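Local coordinates for protein beta-xylanase (Roseburia intestinalis L1-82, PDB 6SGF) that binds xylan weakly through this CBM86 carbohydrate-binding module, while the complete family 10 enzyme probably cleaves internal beta-1,4-xylosidic linkages, at residues B[24-28]-B[29-33]; B[62-65]-B[66-70]. All blocks are in the same frame, centred on the assembly; numbering follows the deposited sequence.

Contact 1: B[24-28]-B[29-33]; sequences ELADG and QWKLS. With CD (cadmium ion), chain O.
Lys31 pairs with Glu24 across the hairpin and sends its chain over the sheet face these two share with Ala26 and Gln29, toward the turn. Its CB stands 3.7 Å from Glu24 O and close to Glu24 CG, and CG stays beside the same carbonyl. CE reaches Ala26 O at 3.7 Å, after which a bend at the last torsion (chi4 -87°) turns NZ toward Gln29 OE1, a weak hydrogen bond of 3.3 Å. A water accepts from Lys31 NZ and donates to Asp27 OD2, linking two opposite charges that do not meet directly. Asp27 grips a cadmium ion with both carboxylate oxygens, and Asp63 of the second subunit also binds cadmium there. Gln29 suits its buried place because NE2 donates a hydrogen bond to Asp27 O of the second subunit.

On the face of Leu25 and Trp30 the contact is apolar. Leu25 CB lies squarely over the six-membered ring of Trp30, 3.9 Å from its centroid, a CH-pi contact, with CD1 displaced toward the rim of the indole; Trp30 NE1 donates a hydrogen bond to Leu14 O. Paired backbone bonds hold the strands together, with Lys31 N to Glu24 O at 2.8 Å and Ala26 N to Gln29 O at 2.9 Å. Asp27 and Gly28 both take positive phi, which glycine adopts easily and aspartate tolerates better than most residues, as befits a beta hairpin whose two-residue loop is a type I' turn.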
loop_
_atom_site.group_PDB
_atom_site.type_symbol
_atom_site.label_atom_id
_atom_site.label_comp_id
_atom_site.label_asym_id
_atom_site.label_seq_id
_atom_site.Cartn_x
_atom_site.Cartn_y
_atom_site.Cartn_z
ATOM N N GLU B 24 6.646 6.471 -13.641
ATOM C CA GLU B 24 5.259 6.830 -13.862
ATOM C C GLU B 24 4.446 6.114 -12.810
ATOM O O GLU B 24 4.775 4.981 -12.436
ATOM C CB GLU B 24 4.784 6.432 -15.273
ATOM C CG GLU B 24 4.866 4.955 -15.539
ATOM C CD GLU B 24 5.005 4.629 -17.019
ATOM O OE1 GLU B 24 4.168 3.854 -17.528
ATOM O OE2 GLU B 24 5.938 5.163 -17.672
ATOM N N LEU B 25 3.417 6.794 -12.323
ATOM C CA LEU B 25 2.469 6.239 -11.362
ATOM C C LEU B 25 1.355 5.585 -12.157
ATOM O O LEU B 25 0.576 6.275 -12.828
ATOM C CB LEU B 25 1.919 7.336 -10.455
ATOM C CG LEU B 25 0.944 6.907 -9.372
ATOM C CD1 LEU B 25 1.689 6.064 -8.332
ATOM C CD2 LEU B 25 0.274 8.110 -8.678
ATOM N N ALA B 26 1.281 4.262 -12.103
ATOM C CA ALA B 26 0.302 3.526 -12.897
ATOM C C ALA B 26 -0.227 2.378 -12.049
ATOM O O ALA B 26 0.534 1.724 -11.331
ATOM C CB ALA B 26 0.901 2.986 -14.209
ATOM N N ASP B 27 -1.539 2.168 -12.099
ATOM C CA ASP B 27 -2.169 1.067 -11.367
ATOM C C ASP B 27 -1.753 1.092 -9.897
ATOM O O ASP B 27 -1.539 0.059 -9.270
ATOM C CB ASP B 27 -1.838 -0.274 -12.038
ATOM C CG ASP B 27 -2.447 -0.379 -13.431
ATOM O OD1 ASP B 27 -3.329 0.429 -13.723
ATOM O OD2 ASP B 27 -2.062 -1.235 -14.235
ATOM N N GLY B 28 -1.643 2.298 -9.351
ATOM C CA GLY B 28 -1.355 2.502 -7.954
ATOM C C GLY B 28 0.084 2.243 -7.532
ATOM O O GLY B 28 0.372 2.278 -6.341
ATOM N N GLN B 29 0.994 2.012 -8.472
ATOM C CA GLN B 29 2.399 1.766 -8.162
ATOM C C GLN B 29 3.303 2.729 -8.923
ATOM O O GLN B 29 2.980 3.187 -10.016
ATOM C CB GLN B 29 2.780 0.326 -8.530
ATOM C CG GLN B 29 1.930 -0.678 -7.767
ATOM C CD GLN B 29 2.268 -2.121 -8.101
ATOM O OE1 GLN B 29 2.986 -2.397 -9.074
ATOM N NE2 GLN B 29 1.717 -3.046 -7.320
ATOM N N TRP B 30 4.448 3.044 -8.332
ATOM C CA TRP B 30 5.461 3.806 -9.048
ATOM C C TRP B 30 6.255 2.807 -9.887
ATOM O O TRP B 30 6.992 1.986 -9.333
ATOM C CB TRP B 30 6.362 4.563 -8.073
ATOM C CG TRP B 30 5.859 5.915 -7.662
ATOM C CD1 TRP B 30 5.446 6.295 -6.417
ATOM C CD2 TRP B 30 5.700 7.060 -8.505
ATOM N NE1 TRP B 30 5.059 7.617 -6.425
ATOM C CE2 TRP B 30 5.193 8.104 -7.701
ATOM C CE3 TRP B 30 5.930 7.303 -9.871
ATOM C CZ2 TRP B 30 4.916 9.377 -8.212
ATOM C CZ3 TRP B 30 5.652 8.573 -10.378
ATOM C CH2 TRP B 30 5.167 9.594 -9.544
ATOM N N LYS B 31 6.101 2.870 -11.221
ATOM C CA LYS B 31 6.756 1.956 -12.148
ATOM C C LYS B 31 8.037 2.620 -12.651
ATOM O O LYS B 31 7.999 3.727 -13.192
ATOM C CB LYS B 31 5.827 1.572 -13.306
ATOM C CG LYS B 31 4.522 0.893 -12.823
ATOM C CD LYS B 31 3.902 -0.074 -13.787
ATOM C CE LYS B 31 2.680 -0.739 -13.145
ATOM N NZ LYS B 31 3.026 -1.924 -12.369
ATOM N N LEU B 32 9.172 1.972 -12.414
ATOM C CA LEU B 32 10.458 2.584 -12.673
ATOM C C LEU B 32 11.218 1.810 -13.740
ATOM O O LEU B 32 11.126 0.572 -13.823
ATOM C CB LEU B 32 11.312 2.650 -11.396
ATOM C CG LEU B 32 10.618 3.117 -10.122
ATOM C CD1 LEU B 32 11.604 2.971 -8.955
ATOM C CD2 LEU B 32 10.080 4.519 -10.232
ATOM N N SER B 33 11.979 2.561 -14.543
ATOM C CA SER B 33 12.870 1.992 -15.537
ATOM C C SER B 33 14.221 2.700 -15.461
ATOM O O SER B 33 14.283 3.930 -15.449
ATOM C CB SER B 33 12.286 2.119 -16.951
ATOM O OG SER B 33 12.945 1.197 -17.780
HETATM CD CD CD O . -3.804 -0.431 -16.040
HETATM O O HOH W 1 0.263 -2.791 -13.063
HETATM O O HOH W 2 -1.257 -0.914 -17.053
#

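Contact 2: B[62-65]-B[66-70]. With CD (cadmium ion), chain N.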
loop_
_atom_site.group_PDB
_atom_site.type_symbol
_atom_site.label_atom_id
_atom_site.label_comp_id
_atom_site.label_asym_id
_atom_site.label_seq_id
_atom_site.Cartn_x
_atom_site.Cartn_y
_atom_site.Cartn_z
ATOM N N ALA B 62 7.343 -4.694 -6.327
ATOM C CA ALA B 62 6.708 -5.711 -7.158
ATOM C C ALA B 62 7.376 -5.691 -8.527
ATOM O O ALA B 62 7.947 -4.690 -8.936
ATOM C CB ALA B 62 5.190 -5.476 -7.256
ATOM N N ASP B 63 7.310 -6.824 -9.219
ATOM C CA ASP B 63 7.854 -6.964 -10.573
ATOM C C ASP B 63 9.316 -6.520 -10.650
ATOM O O ASP B 63 9.748 -5.867 -11.605
ATOM C CB ASP B 63 6.998 -6.213 -11.580
ATOM C CG ASP B 63 5.759 -6.989 -11.950
ATOM O OD1 ASP B 63 5.850 -8.232 -12.010
ATOM O OD2 ASP B 63 4.735 -6.338 -12.154
ATOM N N GLN B 64 10.089 -6.900 -9.640
ATOM C CA GLN B 64 11.497 -6.522 -9.575
ATOM C C GLN B 64 12.297 -7.345 -10.578
ATOM O O GLN B 64 12.335 -8.576 -10.496
ATOM C CB GLN B 64 12.044 -6.732 -8.163
ATOM C CG GLN B 64 13.498 -6.246 -7.992
ATOM C CD GLN B 64 14.049 -6.477 -6.586
ATOM O OE1 GLN B 64 13.350 -6.903 -5.687
ATOM N NE2 GLN B 64 15.314 -6.217 -6.419
ATOM N N LYS B 65 12.950 -6.659 -11.514
ATOM C CA LYS B 65 13.714 -7.309 -12.567
ATOM C C LYS B 65 15.182 -6.930 -12.538
ATOM O O LYS B 65 15.887 -7.193 -13.518
ATOM C CB LYS B 65 13.142 -6.993 -13.945
ATOM C CG LYS B 65 11.677 -7.308 -14.085
ATOM C CD LYS B 65 11.370 -8.730 -14.324
ATOM C CE LYS B 65 9.873 -8.870 -14.678
ATOM N NZ LYS B 65 9.013 -8.948 -13.448
ATOM N N VAL B 66 15.651 -6.309 -11.457
ATOM C CA VAL B 66 17.051 -5.903 -11.309
ATOM C C VAL B 66 17.339 -5.771 -9.816
ATOM O O VAL B 66 16.428 -5.388 -9.057
ATOM C CB VAL B 66 17.316 -4.593 -12.074
ATOM C CG1 VAL B 66 16.406 -3.473 -11.522
ATOM C CG2 VAL B 66 18.795 -4.194 -11.992
ATOM N N PRO B 67 18.550 -6.078 -9.326
ATOM C CA PRO B 67 18.851 -5.777 -7.913
ATOM C C PRO B 67 18.742 -4.282 -7.646
ATOM O O PRO B 67 19.059 -3.464 -8.511
ATOM C CB PRO B 67 20.288 -6.279 -7.728
ATOM C CG PRO B 67 20.493 -7.289 -8.863
ATOM C CD PRO B 67 19.680 -6.760 -9.993
ATOM N N ILE B 68 18.264 -3.922 -6.449
ATOM C CA ILE B 68 18.013 -2.518 -6.142
ATOM C C ILE B 68 18.780 -2.093 -4.893
ATOM O O ILE B 68 19.101 -2.892 -4.016
ATOM C CB ILE B 68 16.502 -2.178 -5.965
ATOM C CG1 ILE B 68 15.842 -3.007 -4.846
ATOM C CG2 ILE B 68 15.783 -2.354 -7.248
ATOM C CD1 ILE B 68 14.405 -2.659 -4.625
ATOM N N SER B 69 19.021 -0.785 -4.818
ATOM C CA SER B 69 19.560 -0.100 -3.661
ATOM C C SER B 69 18.491 0.815 -3.084
ATOM O O SER B 69 17.725 1.441 -3.826
ATOM C CB SER B 69 20.810 0.686 -4.071
ATOM O OG SER B 69 21.786 -0.270 -4.486
ATOM N N LEU B 70 18.406 0.845 -1.762
ATOM C CA LEU B 70 17.374 1.571 -1.054
ATOM C C LEU B 70 18.028 2.619 -0.162
ATOM O O LEU B 70 19.065 2.358 0.466
ATOM C CB LEU B 70 16.511 0.621 -0.242
ATOM C CG LEU B 70 15.866 -0.496 -1.064
ATOM C CD1 LEU B 70 15.224 -1.518 -0.107
ATOM C CD2 LEU B 70 14.873 -0.018 -2.057
HETATM CD CD CD N . 4.229 -9.929 -12.319
HETATM O O HOH W 3 4.568 -10.439 -10.758
#
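A side-chain amide, rather than a backbone N-H, bonds across this short bend: Gln64 NE2 donates to Val66 O, only two residues further on, at 3.0 Å. The bond is fairly straight (161° at the hydrogen), and the acceptor lies almost in the plane of the Gln64 amide, whereas the donor is tilted from the carbonyl plane of Val66. With CG anti to the backbone N (chi1 -175°) and the chain extended beyond it, Gln64 runs alongside this carbonyl, its CG 3.2 Å from Val66 O. The same NE2 also donates to Leu88 O, and OE1 is hydrogen-bonded to Tyr94 OH, so both ends of the amide are used and its rotation is fixed. The bend carries the chain from strand 54-62, in one antiparallel sheet of the beta sandwich, to strand 68-73 in the other. Were an alanine here in place of the glutamine, the donor to Val66 O and Leu88 O and the partner of Tyr94 OH would be lost, which is likely to leave these groups to seek other partners and a gap beside Ile68. Branched Ile68 fits between the sheets: its CG1 meets Gln64 NE2 at 3.6 Å, while its side chain also packs on Tyr94 and Ile109. Buried Val66 packs against Ala119 and Ile111. On the side nearer solvent, Asp63 OD1 binds a cadmium ion at 2.4 Å and forms a salt bridge with Lys65 NZ at 3.5 Å, the lysine chain bending to bring its amine back to the carboxylate.

Overall arrangement
Contact 1 precedes contact 2 along the chain, and their centres lie about 13 Å apart. They meet lightly, Gln29 OE1 lying 4.2 Å from Ala62 CB. Strand 29-34 of contact 1 and strand 54-62, which leads into contact 2, both pair with strand 119-130 in one sheet; contact 2 then passes to strand 68-73 of the other. That strand carries Lys71 of the glycan pocket, whereas the hairpin of contact 1 is a surface feature. Both regions also face the second subunit: Asp27 of one copy and Asp63 of the other bind cadmium together, so the two contacts meet again across the interface between the two subunits of the assembly.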